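Local coordinates for protein rutinosidase (PDB 6I1A) that hydrolyses glycosidic bonds as a rutinosidase of glycoside hydrolase family 5, and probably also cleaves glucose units from beta-1,3-glucans, at residues Tyr166-Ile171 against Ile223-Gln228; Lys82-Gly87 against Lys126-His131; Ala305-Tyr310 against Thr346-Gln351; Leu31-Thr36 against Ser50-Leu55. One frame throughout, in Å; residues are numbered along the deposited sequence.

The four contacts sample different shells of a (beta/alpha)8 barrel, and no two of them hold the same pair of elements. Contacts 1 and 2 join successive outer helices, 161-179 with 213-233 and 77-85 with the end of 113-128; no hydrogen bond spans either, and methionine serves in both. Contact 1 is buried, whereas contact 2 lies partly open. Contacts 3 and 4 belong to loop regions at the ends of strands 299-308 and 22-26, and there bridging waters do much of the joining. Contact 4 is buried yet polar, centred on a carboxylate; contact 3 is partly buried. These two come within about 5 Å of each other at their nearest atoms.

Contact 1 of 4, residues Tyr166-Ile171 against Ile223-Gln228; sequences YSMQVI and IRAVVQ
Two neighbouring outer helices of the (beta/alpha)8 barrel meet where Met-168 and Ile-171 of one face Ala-225 and Val-226 of the other. The axes of the two short segments run at 33° to each other and stay 10.7 Å apart at their closest, a separation bridged mainly by side chains. Met-168 does most of the reaching. Its chain is folded, bent at both chi2 (-49°) and chi3 (-63°), which turns the thioether across the interface instead of along its own helix. The sulfur is shared: SD of Met-168 lies 4.0 Å from CB of Ala-225 and equally far from CG2 of Val-226. The terminal methyl goes on to the backbone, CE of Met-168 resting 3.6 Å from O of Ala-225. One turn further on, Ile-171 crosses Val-226 at about a right angle, and both branches engage: CG1 of Ile-171 is 4.0 Å from CG2 of Val-226, and CG2 of Ile-171 is 4.1 Å from CG1 of Val-226. The interface is wholly apolar in its side chains. Tyr-222, from helix 213-233, extends it against Ser-167, Met-168 and Ile-171, while Val-170 and Ile-171 reach inward to Thr-136 of barrel strand 131-136.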
loop_
_atom_site.group_PDB
_atom_site.type_symbol
_atom_site.label_atom_id
_atom_site.label_comp_id
_atom_site.label_asym_id
_atom_site.label_seq_id
_atom_site.Cartn_x
_atom_site.Cartn_y
_atom_site.Cartn_z
ATOM N N TYR A 166 -23.445 24.865 4.211
ATOM C CA TYR A 166 -24.490 23.976 4.780
ATOM C C TYR A 166 -23.834 22.861 5.631
ATOM O O TYR A 166 -24.403 22.450 6.625
ATOM C CB TYR A 166 -25.396 23.409 3.705
ATOM C CG TYR A 166 -26.362 24.436 3.146
ATOM C CD1 TYR A 166 -27.308 25.052 3.938
ATOM C CD2 TYR A 166 -26.309 24.754 1.827
ATOM C CE1 TYR A 166 -28.221 25.959 3.386
ATOM C CE2 TYR A 166 -27.199 25.634 1.257
ATOM C CZ TYR A 166 -28.136 26.254 2.041
ATOM O OH TYR A 166 -29.009 27.124 1.389
ATOM N N SER A 167 -22.587 22.492 5.339
ATOM C CA SER A 167 -21.826 21.600 6.228
ATOM C C SER A 167 -21.621 22.232 7.599
ATOM O O SER A 167 -21.756 21.564 8.658
ATOM C CB SER A 167 -20.499 21.155 5.634
ATOM O OG SER A 167 -20.636 20.495 4.377
ATOM N N MET A 168 -21.283 23.533 7.622
ATOM C CA MET A 168 -21.100 24.202 8.892
ATOM C C MET A 168 -22.430 24.331 9.613
ATOM O O MET A 168 -22.451 24.230 10.832
ATOM C CB MET A 168 -20.473 25.574 8.637
ATOM C CG MET A 168 -19.006 25.497 8.172
ATOM S SD MET A 168 -17.914 24.471 9.121
ATOM C CE MET A 168 -17.951 25.307 10.696
ATOM N N GLN A 169 -23.519 24.487 8.898
ATOM C CA GLN A 169 -24.862 24.472 9.531
ATOM C C GLN A 169 -25.139 23.130 10.187
ATOM O O GLN A 169 -25.661 23.048 11.333
ATOM C CB GLN A 169 -25.946 24.857 8.519
ATOM C CG GLN A 169 -25.865 26.327 8.128
ATOM C CD GLN A 169 -27.009 26.711 7.231
ATOM O OE1 GLN A 169 -28.103 26.216 7.364
ATOM N NE2 GLN A 169 -26.722 27.628 6.334
ATOM N N VAL A 170 -24.735 22.049 9.527
ATOM C CA VAL A 170 -24.912 20.686 10.122
ATOM C C VAL A 170 -24.117 20.609 11.410
ATOM O O VAL A 170 -24.636 20.128 12.452
ATOM C CB VAL A 170 -24.408 19.643 9.105
ATOM C CG1 VAL A 170 -24.199 18.262 9.765
ATOM C CG2 VAL A 170 -25.343 19.533 7.913
ATOM N N ILE A 171 -22.877 21.057 11.387
ATOM C CA ILE A 171 -22.006 21.006 12.559
ATOM C C ILE A 171 -22.580 21.858 13.670
ATOM O O ILE A 171 -22.531 21.430 14.842
ATOM C CB ILE A 171 -20.582 21.383 12.190
ATOM C CG1 ILE A 171 -19.925 20.364 11.249
ATOM C CG2 ILE A 171 -19.764 21.663 13.428
ATOM C CD1 ILE A 171 -20.190 18.924 11.473
ATOM N N ILE A 223 -11.916 21.242 8.246
ATOM C CA ILE A 223 -11.629 20.791 9.629
ATOM C C ILE A 223 -11.183 21.978 10.507
ATOM O O ILE A 223 -11.561 22.072 11.678
ATOM C CB ILE A 223 -10.616 19.655 9.662
ATOM C CG1 ILE A 223 -11.114 18.426 8.868
ATOM C CG2 ILE A 223 -10.307 19.304 11.117
ATOM C CD1 ILE A 223 -12.368 17.797 9.449
ATOM N N ARG A 224 -10.394 22.858 9.954
ATOM C CA ARG A 224 -9.989 24.075 10.709
ATOM C C ARG A 224 -11.234 24.883 11.062
ATOM O O ARG A 224 -11.303 25.392 12.202
ATOM C CB ARG A 224 -9.005 24.894 9.877
ATOM C CG ARG A 224 -7.607 24.338 9.899
ATOM C CD ARG A 224 -6.660 25.169 9.051
ATOM N NE ARG A 224 -5.291 24.797 9.383
ATOM C CZ ARG A 224 -4.244 24.941 8.596
ATOM N NH1 ARG A 224 -3.049 24.531 9.025
ATOM N NH2 ARG A 224 -4.352 25.510 7.388
ATOM N N ALA A 225 -12.183 25.043 10.157
ATOM C CA ALA A 225 -13.408 25.767 10.485
ATOM C C ALA A 225 -14.226 25.073 11.578
ATOM O O ALA A 225 -14.835 25.733 12.461
ATOM C CB ALA A 225 -14.236 25.989 9.270
ATOM N N VAL A 226 -14.313 23.734 11.509
ATOM C CA VAL A 226 -15.060 22.981 12.533
ATOM C C VAL A 226 -14.364 23.107 13.905
ATOM O O VAL A 226 -15.025 23.341 14.894
ATOM C CB VAL A 226 -15.206 21.496 12.133
ATOM C CG1 VAL A 226 -15.738 20.721 13.345
ATOM C CG2 VAL A 226 -16.094 21.380 10.905
ATOM N N VAL A 227 -13.049 22.933 13.916
ATOM C CA VAL A 227 -12.289 23.064 15.191
ATOM C C VAL A 227 -12.525 24.455 15.807
ATOM O O VAL A 227 -12.844 24.558 16.991
ATOM C CB VAL A 227 -10.802 22.785 14.981
ATOM C CG1 VAL A 227 -9.996 23.270 16.179
ATOM C CG2 VAL A 227 -10.597 21.311 14.675
ATOM N N GLN A 228 -12.475 25.479 14.978
ATOM C CA GLN A 228 -12.745 26.854 15.459
ATOM C C GLN A 228 -14.163 27.002 15.944
ATOM O O GLN A 228 -14.393 27.632 17.006
ATOM C CB GLN A 228 -12.367 27.833 14.373
ATOM C CG GLN A 228 -10.869 27.948 14.306
ATOM C CD GLN A 228 -10.426 29.170 13.524
ATOM O OE1 GLN A 228 -11.126 30.170 13.482
ATOM N NE2 GLN A 228 -9.255 29.072 12.912
#

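Contact 2 of 4, residues Lys82-Gly87 against Lys126-His131; sequences KLASGG and KTYNMH. With EDO (1,2-ethanediol), chain L.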
loop_
_atom_site.group_PDB
_atom_site.type_symbol
_atom_site.label_atom_id
_atom_site.label_comp_id
_atom_site.label_asym_id
_atom_site.label_seq_id
_atom_site.Cartn_x
_atom_site.Cartn_y
_atom_site.Cartn_z
ATOM N N LYS A 82 -26.706 -5.816 25.279
ATOM C CA LYS A 82 -25.868 -6.936 24.757
ATOM C C LYS A 82 -24.433 -6.461 24.515
ATOM O O LYS A 82 -23.438 -7.108 24.912
ATOM C CB LYS A 82 -26.448 -7.460 23.477
ATOM C CG LYS A 82 -25.660 -8.666 22.972
ATOM C CD LYS A 82 -26.155 -9.206 21.733
ATOM C CE LYS A 82 -27.639 -9.522 21.678
ATOM N NZ LYS A 82 -28.063 -9.898 20.299
ATOM N N LEU A 83 -24.294 -5.284 23.897
ATOM C CA LEU A 83 -22.943 -4.726 23.658
ATOM C C LEU A 83 -22.212 -4.499 24.973
ATOM O O LEU A 83 -21.012 -4.816 25.089
ATOM C CB LEU A 83 -23.126 -3.424 22.861
ATOM C CG LEU A 83 -23.628 -3.611 21.441
ATOM C CD1 LEU A 83 -24.074 -2.292 20.834
ATOM C CD2 LEU A 83 -22.603 -4.286 20.558
ATOM N N ALA A 84 -22.855 -3.923 25.987
ATOM C CA ALA A 84 -22.249 -3.699 27.298
ATOM C C ALA A 84 -21.786 -5.033 27.911
ATOM O O ALA A 84 -20.702 -5.103 28.495
ATOM C CB ALA A 84 -23.232 -3.021 28.223
ATOM N N SER A 85 -22.583 -6.070 27.728
ATOM C CA SER A 85 -22.275 -7.415 28.298
ATOM C C SER A 85 -21.001 -7.938 27.641
ATOM O O SER A 85 -20.323 -8.784 28.275
ATOM C CB SER A 85 -23.453 -8.381 28.169
ATOM O OG SER A 85 -23.534 -9.001 26.879
ATOM N N GLY A 86 -20.715 -7.546 26.402
ATOM C CA GLY A 86 -19.463 -7.935 25.711
ATOM C C GLY A 86 -18.297 -7.001 26.002
ATOM O O GLY A 86 -17.236 -7.199 25.372
ATOM N N GLY A 87 -18.404 -5.991 26.873
ATOM C CA GLY A 87 -17.325 -5.082 27.272
ATOM C C GLY A 87 -17.259 -3.774 26.426
ATOM O O GLY A 87 -16.231 -3.088 26.532
ATOM N N LYS A 126 -26.397 6.921 30.615
ATOM C CA LYS A 126 -26.962 6.793 31.996
ATOM C C LYS A 126 -26.694 5.405 32.562
ATOM O O LYS A 126 -26.321 5.300 33.771
ATOM C CB LYS A 126 -28.458 7.047 31.957
ATOM N N THR A 127 -26.755 4.366 31.737
ATOM C CA THR A 127 -26.748 2.991 32.271
ATOM C C THR A 127 -25.305 2.501 32.384
ATOM O O THR A 127 -24.991 1.782 33.345
ATOM C CB THR A 127 -27.589 2.057 31.423
ATOM O OG1 THR A 127 -28.880 2.647 31.194
ATOM C CG2 THR A 127 -27.708 0.665 32.023
ATOM N N TYR A 128 -24.430 2.820 31.433
ATOM C CA TYR A 128 -23.079 2.247 31.327
ATOM C C TYR A 128 -21.947 3.275 31.216
ATOM O O TYR A 128 -20.784 2.863 31.141
ATOM C CB TYR A 128 -23.042 1.330 30.108
ATOM C CG TYR A 128 -24.035 0.217 30.146
ATOM C CD1 TYR A 128 -23.935 -0.803 31.080
ATOM C CD2 TYR A 128 -25.142 0.198 29.327
ATOM C CE1 TYR A 128 -24.885 -1.811 31.135
ATOM C CE2 TYR A 128 -26.093 -0.824 29.364
ATOM C CZ TYR A 128 -25.963 -1.823 30.295
ATOM O OH TYR A 128 -26.866 -2.879 30.343
ATOM N N ASN A 129 -22.271 4.561 31.192
ATOM C CA ASN A 129 -21.279 5.639 31.052
ATOM C C ASN A 129 -20.461 5.455 29.745
ATOM O O ASN A 129 -19.247 5.723 29.740
ATOM C CB ASN A 129 -20.350 5.763 32.248
ATOM C CG ASN A 129 -19.606 7.087 32.233
ATOM O OD1 ASN A 129 -20.127 8.072 31.702
ATOM N ND2 ASN A 129 -18.416 7.104 32.797
ATOM N N MET A 130 -21.096 4.939 28.697
ATOM C CA MET A 130 -20.404 4.818 27.383
ATOM C C MET A 130 -20.062 6.225 26.846
ATOM O O MET A 130 -20.820 7.190 27.143
ATOM C CB MET A 130 -21.247 4.085 26.355
ATOM C CG MET A 130 -21.501 2.612 26.749
ATOM S SD MET A 130 -22.058 1.688 25.348
ATOM C CE MET A 130 -22.488 0.125 26.147
ATOM N N HIS A 131 -19.003 6.297 26.042
ATOM C CA HIS A 131 -18.653 7.537 25.273
ATOM C C HIS A 131 -19.291 7.439 23.897
ATOM O O HIS A 131 -19.315 6.315 23.362
ATOM C CB HIS A 131 -17.142 7.739 25.210
ATOM C CG HIS A 131 -16.723 9.112 24.744
ATOM N ND1 HIS A 131 -16.849 10.228 25.533
ATOM C CD2 HIS A 131 -16.319 9.547 23.506
ATOM C CE1 HIS A 131 -16.442 11.284 24.836
ATOM N NE2 HIS A 131 -16.150 10.912 23.617
HETATM C C1 EDO L . -15.126 -5.524 23.837
HETATM O O1 EDO L . -16.102 -6.198 23.160
HETATM C C2 EDO L . -14.032 -6.366 24.334
HETATM O O2 EDO L . -12.993 -5.509 24.859
#
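The ring of Tyr-128 receives the methyl of Ala-84 on one face; CG2 of Thr-127, the residue just before it, backs the other face toward the rim. In Tyr-128 itself, CG stands anti to the carbonyl carbon (chi1 -59°), and the ring is presented flat to helix 77-85. CB of Ala-84 sits 3.5 Å from the centroid of the Tyr-128 ring and only 8° off its normal, a CH-pi contact almost exactly over the centre. The phenol OH continues past this methyl to a hydrogen bond with Asp-81, so one helix grips the ring by its face and by its hydroxyl. Asn-129, with positive phi, then turns the chain out of helix 113-128 toward strand 131-136, part of the beta-alpha-beta winding of the barrel. Met-130 points back across the contact; extended beyond CG, it brings CE to 3.8 Å from CB of Ala-84, and Ile-80 lies against it too. His-131 enters the strand and bonds through NE2 to Thr-188. On the facing segment, helix 77-85 closes in a Schellman motif at Gly-87, where O of Gly-86 accepts a 2.7 Å hydrogen bond from O1 of a bound 1,2-ethanediol.

Contact 3 of 4, residues Ala305-Tyr310 against Thr346-Gln351; sequences AIQATY and TSVAGQ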
loop_
_atom_site.group_PDB
_atom_site.type_symbol
_atom_site.label_atom_id
_atom_site.label_comp_id
_atom_site.label_asym_id
_atom_site.label_seq_id
_atom_site.Cartn_x
_atom_site.Cartn_y
_atom_site.Cartn_z
ATOM N N ALA A 305 -12.705 -4.372 10.409
ATOM C CA ALA A 305 -13.394 -5.655 10.414
ATOM C C ALA A 305 -12.405 -6.724 10.008
ATOM O O ALA A 305 -11.396 -6.415 9.423
ATOM C CB ALA A 305 -14.625 -5.634 9.545
ATOM N N ILE A 306 -12.754 -7.994 10.275
ATOM C CA ILE A 306 -11.805 -9.141 10.083
ATOM C C ILE A 306 -11.930 -9.815 8.734
ATOM O O ILE A 306 -11.132 -10.763 8.509
ATOM C CB ILE A 306 -11.942 -10.168 11.216
ATOM C CG1 ILE A 306 -13.303 -10.815 11.248
ATOM C CG2 ILE A 306 -11.526 -9.571 12.514
ATOM C CD1 ILE A 306 -13.295 -12.122 12.072
ATOM N N GLN A 307 -12.838 -9.465 7.828
ATOM C CA GLN A 307 -12.881 -10.148 6.526
ATOM C C GLN A 307 -11.589 -9.900 5.771
ATOM O O GLN A 307 -11.133 -8.735 5.601
ATOM C CB GLN A 307 -14.071 -9.716 5.696
ATOM C CG GLN A 307 -14.116 -10.486 4.361
ATOM C CD GLN A 307 -15.183 -10.039 3.402
ATOM O OE1 GLN A 307 -16.211 -9.457 3.798
ATOM N NE2 GLN A 307 -14.976 -10.323 2.124
ATOM N N ALA A 308 -10.956 -11.004 5.336
ATOM C CA ALA A 308 -9.771 -10.973 4.448
ATOM C C ALA A 308 -10.140 -11.040 2.965
ATOM O O ALA A 308 -11.293 -11.308 2.599
ATOM C CB ALA A 308 -8.884 -12.133 4.838
ATOM N N THR A 309 -9.172 -10.760 2.094
ATOM C CA THR A 309 -9.407 -10.784 0.648
ATOM C C THR A 309 -9.550 -12.231 0.166
ATOM O O THR A 309 -10.428 -12.493 -0.679
ATOM C CB THR A 309 -8.302 -10.032 -0.081
ATOM O OG1 THR A 309 -8.320 -8.646 0.325
ATOM C CG2 THR A 309 -8.491 -10.109 -1.583
ATOM N N TYR A 310 -8.758 -13.118 0.731
ATOM C CA TYR A 310 -8.773 -14.540 0.325
ATOM C C TYR A 310 -8.911 -15.427 1.544
ATOM O O TYR A 310 -8.606 -15.095 2.678
ATOM C CB TYR A 310 -7.430 -14.860 -0.351
ATOM C CG TYR A 310 -7.092 -14.062 -1.562
ATOM C CD1 TYR A 310 -7.694 -14.328 -2.787
ATOM C CD2 TYR A 310 -6.276 -12.941 -1.513
ATOM C CE1 TYR A 310 -7.423 -13.583 -3.925
ATOM C CE2 TYR A 310 -5.984 -12.197 -2.651
ATOM C CZ TYR A 310 -6.584 -12.486 -3.866
ATOM O OH TYR A 310 -6.262 -11.743 -4.986
ATOM N N THR A 346 -23.864 -11.551 1.462
ATOM C CA THR A 346 -22.908 -11.580 0.337
ATOM C C THR A 346 -21.812 -12.630 0.653
ATOM O O THR A 346 -21.282 -12.687 1.775
ATOM C CB THR A 346 -22.244 -10.221 0.089
ATOM O OG1 THR A 346 -23.280 -9.245 -0.099
ATOM C CG2 THR A 346 -21.317 -10.232 -1.117
ATOM N N SER A 347 -21.511 -13.503 -0.320
ATOM C CA SER A 347 -20.410 -14.481 -0.161
ATOM C C SER A 347 -19.026 -13.826 0.036
ATOM O O SER A 347 -18.794 -12.687 -0.413
ATOM C CB SER A 347 -20.369 -15.352 -1.390
ATOM O OG SER A 347 -19.653 -16.496 -1.035
ATOM N N VAL A 348 -18.157 -14.467 0.822
ATOM C CA VAL A 348 -16.739 -14.053 0.945
ATOM C C VAL A 348 -15.876 -15.098 0.226
ATOM O O VAL A 348 -16.317 -16.246 0.148
ATOM C CB VAL A 348 -16.354 -13.865 2.424
ATOM C CG1 VAL A 348 -17.303 -12.869 3.106
ATOM C CG2 VAL A 348 -16.300 -15.197 3.152
ATOM N N ALA A 349 -14.639 -14.755 -0.101
ATOM C CA ALA A 349 -13.666 -15.745 -0.608
ATOM C C ALA A 349 -13.337 -16.685 0.566
ATOM O O ALA A 349 -12.871 -16.239 1.609
ATOM C CB ALA A 349 -12.447 -15.045 -1.140
ATOM N N GLY A 350 -13.425 -18.021 0.376
ATOM C CA GLY A 350 -13.277 -18.971 1.491
ATOM C C GLY A 350 -14.626 -19.393 2.017
ATOM O O GLY A 350 -15.475 -19.732 1.179
ATOM N N GLN A 351 -14.834 -19.471 3.311
ATOM C CA GLN A 351 -16.012 -20.079 3.938
ATOM C C GLN A 351 -16.922 -18.954 4.414
ATOM O O GLN A 351 -16.399 -18.045 5.087
ATOM C CB GLN A 351 -15.662 -20.904 5.178
ATOM C CG GLN A 351 -14.834 -22.146 4.902
ATOM C CD GLN A 351 -15.667 -23.239 4.280
ATOM O OE1 GLN A 351 -16.867 -23.352 4.539
ATOM N NE2 GLN A 351 -15.046 -24.049 3.437
HETATM O O HOH W 1 -13.318 -12.079 0.422
HETATM O O HOH W 2 -17.285 -10.328 0.143
#
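Gln-307 reaches Val-348 with its whole amide. From CB the chain runs outward extended, CG being anti to the backbone N (chi1 -178°), and CG of Gln-307 already grazes CG1 of Val-348 at 4.2 Å. Of this side chain, CD comes nearest: CD of Gln-307 is 3.5 Å from CG1 of Val-348, a methyl that sits above the amide plane, nearly equidistant from its carbon, oxygen and nitrogen. At the tip, OE1 accepts hydrogen bonds from Trp-358 NE1 and Gln-354 NE2, which fix which end of the amide is oxygen. The residue lies near the C-terminal end of strand 299-308, the end of the barrel at which family 5 enzymes carry their active site, and the loop after strand 334-337 is laid against it. NE2 of Gln-307 donates to two waters, each at 3.0 Å. One water donates a hydrogen bond to O of Ser-347; the other accepts from N of Ala-349 and donates to O of Ala-308, so the amide nitrogen ties both backbones through solvent. CB of Ala-349 packs 3.3 Å from O of Thr-309 and 4.0 Å from CA of Tyr-310. CB of Tyr-310 points away from the loop, and the side chain packs on Asp-213 of the second subunit.

Contact 4 of 4, residues Leu31-Thr36 against Ser50-Leu55; sequences LEQEST and SDEWGL. With EDO (1,2-ethanediol), chain M; EDO (1,2-ethanediol), chain U.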
loop_
_atom_site.group_PDB
_atom_site.type_symbol
_atom_site.label_atom_id
_atom_site.label_comp_id
_atom_site.label_asym_id
_atom_site.label_seq_id
_atom_site.Cartn_x
_atom_site.Cartn_y
_atom_site.Cartn_z
ATOM N N LEU A 31 -28.938 4.697 11.058
ATOM C CA LEU A 31 -29.333 6.054 10.626
ATOM C C LEU A 31 -28.769 6.412 9.243
ATOM O O LEU A 31 -29.155 7.452 8.701
ATOM C CB LEU A 31 -28.928 7.074 11.696
ATOM C CG LEU A 31 -29.443 6.758 13.091
ATOM C CD1 LEU A 31 -29.011 7.814 14.111
ATOM C CD2 LEU A 31 -30.984 6.598 13.095
ATOM N N GLU A 32 -27.925 5.569 8.669
ATOM C CA GLU A 32 -27.475 5.666 7.280
ATOM C C GLU A 32 -27.560 4.265 6.677
ATOM O O GLU A 32 -27.198 3.310 7.428
ATOM C CB GLU A 32 -26.054 6.240 7.215
ATOM C CG GLU A 32 -24.978 5.531 8.050
ATOM C CD GLU A 32 -24.326 4.310 7.452
ATOM O OE1 GLU A 32 -24.004 3.404 8.213
ATOM O OE2 GLU A 32 -24.056 4.327 6.220
ATOM N N GLN A 33 -27.947 4.159 5.434
ATOM C CA GLN A 33 -28.306 2.811 4.878
ATOM C C GLN A 33 -27.264 2.424 3.831
ATOM O O GLN A 33 -26.831 3.266 3.033
ATOM C CB GLN A 33 -29.701 2.843 4.229
ATOM C CG GLN A 33 -30.766 3.482 5.118
ATOM C CD GLN A 33 -30.821 2.904 6.494
ATOM O OE1 GLN A 33 -30.632 1.691 6.748
ATOM N NE2 GLN A 33 -31.111 3.751 7.479
ATOM N N GLU A 34 -26.927 1.107 3.803
ATOM C CA GLU A 34 -26.012 0.570 2.795
ATOM C C GLU A 34 -26.491 -0.843 2.386
ATOM O O GLU A 34 -26.902 -1.581 3.253
ATOM C CB GLU A 34 -24.589 0.447 3.362
ATOM C CG GLU A 34 -24.037 1.779 3.887
ATOM C CD GLU A 34 -22.669 1.661 4.542
ATOM O OE1 GLU A 34 -21.869 0.801 4.056
ATOM O OE2 GLU A 34 -22.438 2.339 5.535
ATOM N N SER A 35 -26.301 -1.148 1.126
ATOM C CA SER A 35 -26.798 -2.419 0.529
ATOM C C SER A 35 -26.225 -3.642 1.232
ATOM O O SER A 35 -26.967 -4.611 1.416
ATOM C CB SER A 35 -26.503 -2.457 -0.924
ATOM O OG SER A 35 -25.120 -2.551 -1.223
ATOM N N THR A 36 -24.958 -3.659 1.636
ATOM C CA THR A 36 -24.332 -4.888 2.147
ATOM C C THR A 36 -24.772 -5.238 3.563
ATOM O O THR A 36 -24.585 -6.380 4.000
ATOM C CB THR A 36 -22.817 -4.716 2.059
ATOM O OG1 THR A 36 -22.451 -3.513 2.737
ATOM C CG2 THR A 36 -22.378 -4.654 0.624
ATOM N N SER A 50 -28.104 1.702 -5.951
ATOM C CA SER A 50 -26.771 1.468 -5.359
ATOM C C SER A 50 -26.642 2.155 -4.012
ATOM O O SER A 50 -25.763 1.748 -3.246
ATOM C CB SER A 50 -25.677 1.893 -6.247
ATOM O OG SER A 50 -25.721 3.307 -6.464
ATOM N N ASP A 51 -27.504 3.133 -3.700
ATOM C CA ASP A 51 -27.276 4.087 -2.583
ATOM C C ASP A 51 -28.578 4.393 -1.856
ATOM O O ASP A 51 -29.677 4.114 -2.365
ATOM C CB ASP A 51 -26.598 5.336 -3.119
ATOM C CG ASP A 51 -27.282 6.047 -4.275
ATOM O OD1 ASP A 51 -28.431 5.596 -4.691
ATOM O OD2 ASP A 51 -26.694 7.048 -4.797
ATOM N N GLU A 52 -28.455 4.909 -0.644
ATOM C CA GLU A 52 -29.589 5.331 0.171
ATOM C C GLU A 52 -30.376 6.387 -0.629
ATOM O O GLU A 52 -31.640 6.351 -0.579
ATOM C CB GLU A 52 -29.118 5.876 1.526
ATOM C CG GLU A 52 -30.260 6.380 2.387
ATOM C CD GLU A 52 -29.897 6.874 3.764
ATOM O OE1 GLU A 52 -28.779 6.613 4.237
ATOM O OE2 GLU A 52 -30.820 7.504 4.367
ATOM N N TRP A 53 -29.682 7.312 -1.247
ATOM C CA TRP A 53 -30.295 8.380 -2.099
ATOM C C TRP A 53 -31.308 7.764 -3.062
ATOM O O TRP A 53 -32.493 8.143 -3.075
ATOM C CB TRP A 53 -29.179 9.121 -2.822
ATOM C CG TRP A 53 -29.640 10.276 -3.660
ATOM C CD1 TRP A 53 -30.247 10.212 -4.879
ATOM C CD2 TRP A 53 -29.371 11.682 -3.426
ATOM N NE1 TRP A 53 -30.423 11.482 -5.395
ATOM C CE2 TRP A 53 -29.896 12.394 -4.533
ATOM C CE3 TRP A 53 -28.784 12.399 -2.382
ATOM C CZ2 TRP A 53 -29.847 13.792 -4.600
ATOM C CZ3 TRP A 53 -28.686 13.768 -2.479
ATOM C CH2 TRP A 53 -29.219 14.443 -3.567
ATOM N N GLY A 54 -30.886 6.777 -3.838
ATOM C CA GLY A 54 -31.763 6.149 -4.851
ATOM C C GLY A 54 -32.814 5.269 -4.206
ATOM O O GLY A 54 -33.923 5.159 -4.768
ATOM N N LEU A 55 -32.530 4.585 -3.108
ATOM C CA LEU A 55 -33.573 3.840 -2.347
ATOM C C LEU A 55 -34.699 4.789 -1.937
ATOM O O LEU A 55 -35.911 4.468 -2.116
ATOM C CB LEU A 55 -32.931 3.157 -1.143
ATOM C CG LEU A 55 -33.879 2.440 -0.200
ATOM C CD1 LEU A 55 -33.196 1.190 0.370
ATOM C CD2 LEU A 55 -34.374 3.333 0.900
HETATM C C1 EDO M . -27.997 -6.650 -1.231
HETATM O O1 EDO M . -28.762 -7.836 -1.029
HETATM C C2 EDO M . -26.644 -6.838 -0.638
HETATM O O2 EDO M . -26.588 -7.262 0.701
HETATM C C1 EDO U . -18.330 -4.225 3.144
HETATM O O1 EDO U . -18.768 -4.775 1.904
HETATM C C2 EDO U . -19.245 -4.512 4.314
HETATM O O2 EDO U . -20.398 -3.629 4.424
HETATM O O HOH W 3 -31.203 6.782 6.913
HETATM O O HOH W 4 -25.110 0.823 -0.620
HETATM O O HOH W 5 -24.687 -0.910 -3.529
#
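Gln-33 and Glu-52 lie obliquely across one another, with amide and carboxylate planes 63° apart and CG of Gln-33 lying against the carboxylate carbon, 3.8 Å from CD of Glu-52. Glu-52 is fully extended, its CG anti to the backbone N, and so carries its carboxylate from the first turn of helix 52-59 to the loop backbone. There OE1 of Glu-52 accepts from N of Gln-33 at 2.9 Å, with an N-H...O angle of 155°. The donor stands above the carboxylate, 52° out of its plane. Gln-33 bends at chi2, which brings its NE2 round to a water that accepts from it and donates to O of Leu-31 and, at 2.7 Å, to OE2 of Glu-52. The same NE2 bonds to Trp-30 O. At the helix start, Asp-51 is the N-cap, its OD1 accepting from N of Gly-54 at 2.9 Å. Two further waters link O of Ser-50 to N and OG of Ser-35. Each oxygen of the buried Glu-52 carboxylate thus has a donor, from backbone and water, which would probably favour the anion, while the nearby carboxylate of Glu-32 would work against it; the loop is held by hydrogen bonds rather than by a salt bridge.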